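Local structure of citrate lyase (Yersinia pestis, 3QLL) at residues V69-L74 and P103-I108; W48-A53 and A254-A259; E165-L170 and A194-A199. The protein probably acts as a magnesium-dependent lyase, resembling the beta subunit of citrate lyase. All coordinates share one frame; numbering follows the deposited sequence.

Interaction 1. Residues V69-L74 and P103-I108; sequences VAIIDL and PLALRI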
loop_
_atom_site.group_PDB
_atom_site.type_symbol
_atom_site.label_atom_id
_atom_site.label_comp_id
_atom_site.label_asym_id
_atom_site.label_seq_id
_atom_site.Cartn_x
_atom_site.Cartn_y
_atom_site.Cartn_z
ATOM N N VAL A 69 5.569 -25.847 -15.025
ATOM C CA VAL A 69 5.844 -25.135 -16.264
ATOM C C VAL A 69 7.333 -24.829 -16.291
ATOM O O VAL A 69 7.887 -24.308 -15.314
ATOM C CB VAL A 69 5.064 -23.784 -16.343
ATOM C CG1 VAL A 69 5.408 -23.025 -17.616
ATOM C CG2 VAL A 69 3.555 -23.987 -16.192
ATOM N N ALA A 70 7.951 -25.112 -17.428
ATOM C CA ALA A 70 9.347 -24.751 -17.662
ATOM C C ALA A 70 9.418 -23.458 -18.451
ATOM O O ALA A 70 8.707 -23.279 -19.458
ATOM C CB ALA A 70 10.082 -25.887 -18.410
ATOM N N ILE A 71 10.279 -22.555 -18.002
ATOM C CA ILE A 71 10.502 -21.317 -18.723
ATOM C C ILE A 71 11.884 -21.261 -19.375
ATOM O O ILE A 71 12.905 -21.057 -18.701
ATOM C CB ILE A 71 10.357 -20.106 -17.819
ATOM C CG1 ILE A 71 9.097 -20.230 -16.962
ATOM C CG2 ILE A 71 10.350 -18.825 -18.654
ATOM C CD1 ILE A 71 8.937 -19.056 -16.018
ATOM N N ILE A 72 11.903 -21.392 -20.695
ATOM C CA ILE A 72 13.138 -21.189 -21.406
ATOM C C ILE A 72 13.478 -19.721 -21.394
ATOM O O ILE A 72 12.683 -18.887 -21.856
ATOM C CB ILE A 72 13.024 -21.683 -22.858
ATOM C CG1 ILE A 72 12.497 -23.112 -22.912
ATOM C CG2 ILE A 72 14.361 -21.512 -23.596
ATOM C CD1 ILE A 72 12.126 -23.528 -24.291
ATOM N N ASP A 73 14.660 -19.412 -20.882
ATOM C CA ASP A 73 15.005 -18.030 -20.609
ATOM C C ASP A 73 16.037 -17.505 -21.591
ATOM O O ASP A 73 17.140 -18.034 -21.674
ATOM C CB ASP A 73 15.487 -17.882 -19.157
ATOM C CG ASP A 73 15.688 -16.438 -18.749
ATOM O OD1 ASP A 73 14.958 -15.538 -19.250
ATOM O OD2 ASP A 73 16.504 -16.229 -17.830
ATOM N N LEU A 74 15.693 -16.401 -22.253
ATOM C CA LEU A 74 16.610 -15.705 -23.146
ATOM C C LEU A 74 17.240 -14.484 -22.496
ATOM O O LEU A 74 18.072 -13.827 -23.111
ATOM C CB LEU A 74 15.896 -15.280 -24.421
ATOM C CG LEU A 74 15.331 -16.387 -25.307
ATOM C CD1 LEU A 74 14.554 -15.758 -26.463
ATOM C CD2 LEU A 74 16.447 -17.373 -25.779
ATOM N N PRO A 103 3.445 -28.129 -20.602
ATOM C CA PRO A 103 3.357 -26.748 -21.099
ATOM C C PRO A 103 4.693 -26.007 -20.997
ATOM O O PRO A 103 5.473 -26.228 -20.059
ATOM C CB PRO A 103 2.311 -26.116 -20.182
ATOM C CG PRO A 103 2.427 -26.864 -18.914
ATOM C CD PRO A 103 2.791 -28.283 -19.291
ATOM N N LEU A 104 4.953 -25.158 -21.985
ATOM C CA LEU A 104 6.255 -24.545 -22.135
ATOM C C LEU A 104 6.130 -23.032 -22.146
ATOM O O LEU A 104 5.231 -22.479 -22.783
ATOM C CB LEU A 104 6.881 -25.019 -23.436
ATOM C CG LEU A 104 8.336 -24.640 -23.665
ATOM C CD1 LEU A 104 9.194 -25.212 -22.555
ATOM C CD2 LEU A 104 8.788 -25.171 -25.002
ATOM N N ALA A 105 7.034 -22.356 -21.453
ATOM C CA ALA A 105 7.035 -20.893 -21.433
ATOM C C ALA A 105 8.316 -20.375 -22.053
ATOM O O ALA A 105 9.342 -21.065 -22.039
ATOM C CB ALA A 105 6.873 -20.360 -19.995
ATOM N N LEU A 106 8.253 -19.196 -22.656
ATOM C CA LEU A 106 9.475 -18.568 -23.153
ATOM C C LEU A 106 9.578 -17.125 -22.660
ATOM O O LEU A 106 8.796 -16.285 -23.045
ATOM C CB LEU A 106 9.499 -18.591 -24.685
ATOM C CG LEU A 106 10.667 -17.891 -25.386
ATOM C CD1 LEU A 106 12.039 -18.579 -25.189
ATOM C CD2 LEU A 106 10.363 -17.742 -26.874
ATOM N N ARG A 107 10.591 -16.829 -21.861
ATOM C CA ARG A 107 10.870 -15.452 -21.542
ATOM C C ARG A 107 11.848 -14.844 -22.535
ATOM O O ARG A 107 13.053 -15.189 -22.569
ATOM C CB ARG A 107 11.419 -15.309 -20.134
ATOM C CG ARG A 107 11.797 -13.864 -19.860
ATOM C CD ARG A 107 12.038 -13.620 -18.392
ATOM N NE ARG A 107 13.369 -14.078 -17.983
ATOM C CZ ARG A 107 13.880 -13.866 -16.775
ATOM N NH1 ARG A 107 13.158 -13.281 -15.828
ATOM N NH2 ARG A 107 15.081 -14.316 -16.485
ATOM N N ILE A 108 11.335 -13.920 -23.338
ATOM C CA ILE A 108 12.181 -13.197 -24.280
ATOM C C ILE A 108 12.808 -12.036 -23.569
ATOM O O ILE A 108 12.472 -11.725 -22.430
ATOM C CB ILE A 108 11.379 -12.685 -25.474
ATOM C CG1 ILE A 108 10.283 -11.732 -24.999
ATOM C CG2 ILE A 108 10.744 -13.842 -26.212
ATOM C CD1 ILE A 108 9.462 -11.147 -26.106
#

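Interaction 2. Residues W48-A53 and A254-A259; sequences WLFTPA and AAIHPA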
loop_
_atom_site.group_PDB
_atom_site.type_symbol
_atom_site.label_atom_id
_atom_site.label_comp_id
_atom_site.label_asym_id
_atom_site.label_seq_id
_atom_site.Cartn_x
_atom_site.Cartn_y
_atom_site.Cartn_z
ATOM N N TRP A 48 7.021 -22.584 -11.533
ATOM C CA TRP A 48 7.557 -22.118 -12.801
ATOM C C TRP A 48 9.077 -22.086 -12.749
ATOM O O TRP A 48 9.659 -21.313 -11.990
ATOM C CB TRP A 48 7.021 -20.717 -13.134
ATOM C CG TRP A 48 5.553 -20.706 -13.392
ATOM C CD1 TRP A 48 4.563 -21.050 -12.509
ATOM C CD2 TRP A 48 4.892 -20.290 -14.586
ATOM N NE1 TRP A 48 3.339 -20.896 -13.085
ATOM C CE2 TRP A 48 3.499 -20.411 -14.356
ATOM C CE3 TRP A 48 5.335 -19.804 -15.822
ATOM C CZ2 TRP A 48 2.542 -20.095 -15.326
ATOM C CZ3 TRP A 48 4.386 -19.495 -16.794
ATOM C CH2 TRP A 48 3.005 -19.636 -16.540
ATOM N N LEU A 49 9.722 -22.908 -13.558
ATOM C CA LEU A 49 11.182 -23.042 -13.494
ATOM C C LEU A 49 11.860 -22.331 -14.640
ATOM O O LEU A 49 11.650 -22.689 -15.809
ATOM C CB LEU A 49 11.588 -24.502 -13.490
ATOM C CG LEU A 49 13.081 -24.799 -13.392
ATOM C CD1 LEU A 49 13.814 -24.293 -12.111
ATOM C CD2 LEU A 49 13.211 -26.300 -13.551
ATOM N N PHE A 50 12.713 -21.366 -14.297
ATOM C CA PHE A 50 13.547 -20.674 -15.279
ATOM C C PHE A 50 14.742 -21.557 -15.606
ATOM O O PHE A 50 15.481 -21.941 -14.719
ATOM C CB PHE A 50 14.050 -19.321 -14.748
ATOM C CG PHE A 50 13.016 -18.244 -14.694
ATOM C CD1 PHE A 50 12.626 -17.574 -15.852
ATOM C CD2 PHE A 50 12.446 -17.864 -13.475
ATOM C CE1 PHE A 50 11.682 -16.565 -15.798
ATOM C CE2 PHE A 50 11.500 -16.840 -13.419
ATOM C CZ PHE A 50 11.118 -16.197 -14.583
ATOM N N THR A 51 14.919 -21.882 -16.879
ATOM C CA THR A 51 16.183 -22.451 -17.316
ATOM C C THR A 51 16.700 -21.728 -18.567
ATOM O O THR A 51 15.965 -21.532 -19.546
ATOM C CB THR A 51 16.047 -23.981 -17.611
ATOM O OG1 THR A 51 14.934 -24.222 -18.485
ATOM C CG2 THR A 51 15.806 -24.734 -16.323
ATOM N N PRO A 52 17.981 -21.338 -18.531
ATOM C CA PRO A 52 18.633 -20.617 -19.624
ATOM C C PRO A 52 18.623 -21.472 -20.868
ATOM O O PRO A 52 18.713 -22.699 -20.756
ATOM C CB PRO A 52 20.056 -20.397 -19.116
ATOM C CG PRO A 52 20.244 -21.423 -18.039
ATOM C CD PRO A 52 18.896 -21.581 -17.407
ATOM N N ALA A 53 18.523 -20.853 -22.034
ATOM C CA ALA A 53 18.448 -21.628 -23.254
ATOM C C ALA A 53 19.727 -22.429 -23.361
ATOM O O ALA A 53 19.685 -23.592 -23.740
ATOM C CB ALA A 53 18.240 -20.739 -24.465
ATOM N N ALA A 254 7.872 -18.907 -8.743
ATOM C CA ALA A 254 8.948 -19.215 -9.673
ATOM C C ALA A 254 10.143 -19.835 -8.973
ATOM O O ALA A 254 10.273 -19.815 -7.732
ATOM C CB ALA A 254 9.378 -17.957 -10.443
ATOM N N ALA A 255 11.075 -20.321 -9.772
ATOM C CA ALA A 255 12.202 -21.047 -9.221
ATOM C C ALA A 255 13.359 -20.888 -10.181
ATOM O O ALA A 255 13.153 -20.687 -11.365
ATOM C CB ALA A 255 11.849 -22.536 -9.008
ATOM N N ILE A 256 14.575 -21.017 -9.676
ATOM C CA ILE A 256 15.741 -20.803 -10.514
ATOM C C ILE A 256 16.648 -22.014 -10.397
ATOM O O ILE A 256 17.734 -22.027 -10.960
ATOM C CB ILE A 256 16.511 -19.503 -10.124
ATOM C CG1 ILE A 256 16.350 -19.185 -8.638
ATOM C CG2 ILE A 256 16.012 -18.321 -10.937
ATOM C CD1 ILE A 256 17.224 -19.996 -7.730
ATOM N N HIS A 257 16.158 -23.052 -9.721
ATOM C CA HIS A 257 16.889 -24.313 -9.575
ATOM C C HIS A 257 15.925 -25.465 -9.263
ATOM O O HIS A 257 15.021 -25.307 -8.437
ATOM C CB HIS A 257 17.935 -24.186 -8.457
ATOM C CG HIS A 257 18.904 -25.327 -8.407
ATOM N ND1 HIS A 257 18.515 -26.624 -8.144
ATOM C CD2 HIS A 257 20.248 -25.366 -8.589
ATOM C CE1 HIS A 257 19.577 -27.411 -8.166
ATOM N NE2 HIS A 257 20.640 -26.673 -8.431
ATOM N N PRO A 258 16.075 -26.606 -9.958
ATOM C CA PRO A 258 15.159 -27.752 -9.829
ATOM C C PRO A 258 15.025 -28.313 -8.396
ATOM O O PRO A 258 14.030 -28.971 -8.093
ATOM C CB PRO A 258 15.794 -28.810 -10.746
ATOM C CG PRO A 258 16.607 -28.039 -11.741
ATOM C CD PRO A 258 17.122 -26.842 -10.973
ATOM N N ALA A 259 16.007 -28.068 -7.537
ATOM C CA ALA A 259 15.922 -28.496 -6.131
ATOM C C ALA A 259 14.776 -27.807 -5.367
ATOM O O ALA A 259 14.295 -28.305 -4.336
ATOM C CB ALA A 259 17.240 -28.237 -5.426
#

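Interaction 3. Residues E165-L170 and A194-A199; sequences ESVRGL and AADIGA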
loop_
_atom_site.group_PDB
_atom_site.type_symbol
_atom_site.label_atom_id
_atom_site.label_comp_id
_atom_site.label_asym_id
_atom_site.label_seq_id
_atom_site.Cartn_x
_atom_site.Cartn_y
_atom_site.Cartn_z
ATOM N N GLU A 165 8.513 -5.976 -12.311
ATOM C CA GLU A 165 9.813 -5.898 -11.619
ATOM C C GLU A 165 10.282 -4.450 -11.390
ATOM O O GLU A 165 11.452 -4.230 -11.127
ATOM C CB GLU A 165 10.909 -6.674 -12.358
ATOM C CG GLU A 165 10.755 -6.747 -13.868
ATOM C CD GLU A 165 11.712 -7.747 -14.511
ATOM O OE1 GLU A 165 12.462 -8.473 -13.797
ATOM O OE2 GLU A 165 11.659 -7.868 -15.747
ATOM N N SER A 166 9.445 -3.463 -11.678
ATOM C CA SER A 166 9.879 -2.052 -11.529
ATOM C C SER A 166 8.823 -1.170 -10.864
ATOM O O SER A 166 7.642 -1.509 -10.860
ATOM C CB SER A 166 10.271 -1.486 -12.900
ATOM O OG SER A 166 9.136 -1.438 -13.754
ATOM N N VAL A 167 9.252 -0.056 -10.271
ATOM C CA VAL A 167 8.314 0.915 -9.724
ATOM C C VAL A 167 7.282 1.384 -10.781
ATOM O O VAL A 167 6.082 1.518 -10.484
ATOM C CB VAL A 167 9.042 2.139 -9.150
ATOM C CG1 VAL A 167 8.026 3.228 -8.816
ATOM C CG2 VAL A 167 9.811 1.749 -7.916
ATOM N N ARG A 168 7.755 1.685 -11.987
ATOM C CA ARG A 168 6.839 2.070 -13.053
ATOM C C ARG A 168 5.775 0.983 -13.354
ATOM O O ARG A 168 4.567 1.283 -13.425
ATOM C CB ARG A 168 7.656 2.391 -14.300
ATOM C CG ARG A 168 6.967 3.123 -15.398
ATOM C CD ARG A 168 7.941 3.369 -16.565
ATOM N NE ARG A 168 8.798 4.535 -16.357
ATOM C CZ ARG A 168 8.399 5.776 -16.634
ATOM N NH1 ARG A 168 7.162 5.977 -17.090
ATOM N NH2 ARG A 168 9.206 6.814 -16.434
ATOM N N GLY A 169 6.212 -0.276 -13.429
ATOM C CA GLY A 169 5.305 -1.396 -13.594
ATOM C C GLY A 169 4.319 -1.525 -12.436
ATOM O O GLY A 169 3.121 -1.725 -12.654
ATOM N N LEU A 170 4.817 -1.428 -11.209
ATOM C CA LEU A 170 3.956 -1.525 -10.045
ATOM C C LEU A 170 2.873 -0.429 -10.015
ATOM O O LEU A 170 1.714 -0.708 -9.717
ATOM C CB LEU A 170 4.795 -1.449 -8.770
ATOM C CG LEU A 170 3.976 -1.656 -7.496
ATOM C CD1 LEU A 170 3.352 -3.031 -7.468
ATOM C CD2 LEU A 170 4.896 -1.446 -6.316
ATOM N N ALA A 194 13.282 -4.594 -5.741
ATOM C CA ALA A 194 14.120 -4.107 -4.630
ATOM C C ALA A 194 15.234 -3.186 -5.126
ATOM O O ALA A 194 15.446 -2.102 -4.568
ATOM C CB ALA A 194 14.723 -5.300 -3.845
ATOM N N ALA A 195 15.867 -3.570 -6.229
ATOM C CA ALA A 195 16.954 -2.771 -6.775
ATOM C C ALA A 195 16.441 -1.443 -7.326
ATOM O O ALA A 195 17.061 -0.431 -7.119
ATOM C CB ALA A 195 17.712 -3.561 -7.876
ATOM N N ASP A 196 15.286 -1.451 -7.969
ATOM C CA ASP A 196 14.683 -0.233 -8.549
ATOM C C ASP A 196 14.282 0.750 -7.434
ATOM O O ASP A 196 14.396 1.951 -7.554
ATOM C CB ASP A 196 13.462 -0.611 -9.422
ATOM C CG ASP A 196 13.125 0.427 -10.505
ATOM O OD1 ASP A 196 14.054 0.920 -11.178
ATOM O OD2 ASP A 196 11.934 0.709 -10.752
ATOM N N ILE A 197 13.849 0.209 -6.317
ATOM C CA ILE A 197 13.397 0.990 -5.172
ATOM C C ILE A 197 14.643 1.402 -4.353
ATOM O O ILE A 197 14.627 2.388 -3.618
ATOM C CB ILE A 197 12.411 0.127 -4.306
ATOM C CG1 ILE A 197 11.095 -0.071 -5.044
ATOM C CG2 ILE A 197 12.166 0.686 -2.943
ATOM C CD1 ILE A 197 10.256 -1.189 -4.450
ATOM N N GLY A 198 15.707 0.612 -4.414
ATOM C CA GLY A 198 16.859 0.859 -3.568
ATOM C C GLY A 198 16.695 0.160 -2.236
ATOM O O GLY A 198 17.311 0.550 -1.242
ATOM N N ALA A 199 15.811 -0.842 -2.220
ATOM C CA ALA A 199 15.481 -1.576 -1.003
ATOM C C ALA A 199 16.174 -2.939 -0.945
ATOM O O ALA A 199 16.640 -3.439 -1.969
ATOM C CB ALA A 199 13.964 -1.758 -0.909
HETATM O O HOH W 1 10.280 1.868 -12.588
#

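Interaction 1. Residues V69-L74 and P103-I108
Asp73 and Arg107 both leave the backbone with CG anti to N (chi1 -172° and 176°), which lays the two side chains alongside each other; a bend at chi3 of the arginine, 80°, then turns the guanidinium edge to the carboxylate. The grip is side-on: NH2 of Arg107 donates to OD2 of Asp73 at 2.7 Å, while NE to OD1 measures 2.5 Å, a value short enough to be read with caution. OD1 lies in the guanidinium plane, yet NE stands above the carboxylate plane, so the two flat groups are twisted rather than coplanar. Ser77 OG and Glu75 N also bond the carboxylate, so the acid that positions the arginine is itself held. Behind this pair the backbones run parallel: Ala105 N donates to Ala70 O (2.8 Å), Ile72 N to Ala105 O (2.9 Å), then Arg107 N to Ile72 O and Leu74 N to Arg107 O. On the inner face the small methyl of Ala105 fits beside Ile71, CB to CG1 3.8 Å, where Trp48 and Tyr132 also pack against it. The outer face is apolar, with Ile72 CD1 3.8 Å from Leu104 CD2, and Leu106 reaching Leu123 of helix 114-125. Adjacent parallel strands with helices packed outside are the wall of a beta/alpha (TIM) barrel; its site lies at the C-terminal strand ends, where Arg107 is predicted to bind substrate.

Interaction 2. Residues W48-A53 and A254-A259
Phe50 packs closely against the end of strand 252-255: its CE2 lies 3.8 Å from CB of Ala254, and the edge of the ring is turned to the carbonyl of Ala255, with CD2 3.6 Å from that O. The small methyl of Ala254 suits this spot, where it lies against the Phe50 ring in an interior that also holds Trp48 and Tyr132. The backbone adds a nearly straight bond, Phe50 N to Ala255 O at 3.0 Å (173° at the hydrogen), whereas the one before it, Ala255 N to Trp48 O, is bent and weak; there CA of Ala254 also approaches Trp48 O at 3.2 Å. Trp48 sends its indole away from this seam, and its NE1 bonds Thr45 OG1. These bonds join the last strand of the eight to the first, the parallel seam that closes a TIM barrel. On the outer face Leu49, its CG anti to the backbone N (chi1 -179°), carries CD1 over the chain just beyond the strand, 3.6 Å from His257 N and 4.1 Å from CB of Ala255. Leu49 and Ala255 also meet Ile261 of helix 261-267. Apart from that backbone contact, the side chains past Ala255 thin out toward solvent: exposed Ile256 brings CG2 only to 4.4 Å from Phe50 CD2, and the rigid ring of exposed Pro258 has its CG 4.2 Å from CD2 of Leu49.

Interaction 3. Residues E165-L170 and A194-A199
This is a mainly polar contact between two short helices that follow consecutive barrel strands: the carboxylate of Asp196, near the end of helix 190-197, receives the first turn of helix 167-171. Asp196 OD2 accepts from Val167 N at 2.8 Å through its anti lone pair, the one facing away from OD1. With CG anti to the backbone N (chi1 -156°), the acid extends from its helix to the start of the other. The same oxygen receives a hydrogen bond from water 1 at 2.7 Å, and that water accepts from Arg168 N at 2.6 Å, so one carboxylate oxygen serves two successive backbone amides, one directly and one through water. A negative charge probably suits this place, since the amides at a helix start lie at the positive end of its dipole. The N-cap itself is Ser166, whose OG accepts from Gly169 N at 3.2 Å and is also bonded to Glu139 OE2. CB of Ser166 lies 3.5 Å from Asp196 OD2. Beside the polar grip, the branched side chain of Val167 crosses Ile197 at about a right angle, CG2 to CG1 3.6 Å. Helix 190-197 then stops in a Schellman motif, with Ala199 N bonded to Ala194 O (2.7 Å) and Gly198, which has no CB to strike the preceding carbonyl, taking the positive phi of 88°. Glu165, just before the cap, points elsewhere: Lys137 N bonds its OE2, and OE1 lies near Asp192, consistent with the magnesium site predicted for these two acids. Val167 and Ile197 pack on Ser215 and Val214 of a second subunit, while within the chain Leu170 and Ala199 rest on helix 203-220; in the fold the two helices follow strands 159-164 and 183-188.

Interactions 1 and 2 belong to the barrel wall, largely buried on its inner face, and share a seam: strand 47-52 lies beside strand 69-73, Leu49 O receiving Ile71 N at 2.6 Å in a probable hydrogen bond. Both are held by parallel backbone bonding; interaction 1 adds a salt bridge at the strand ends, whereas interaction 2 relies on aromatic and aliphatic packing that runs out to solvent. Interaction 3 lies nearer the surface, joining helices through an aspartate, a water and a small apolar patch against the second subunit. Its centre is about 23 Å from that of interaction 1, yet the side chains of Arg107 and Glu165 come within about 5 Å, where substrate and magnesium are predicted to bind.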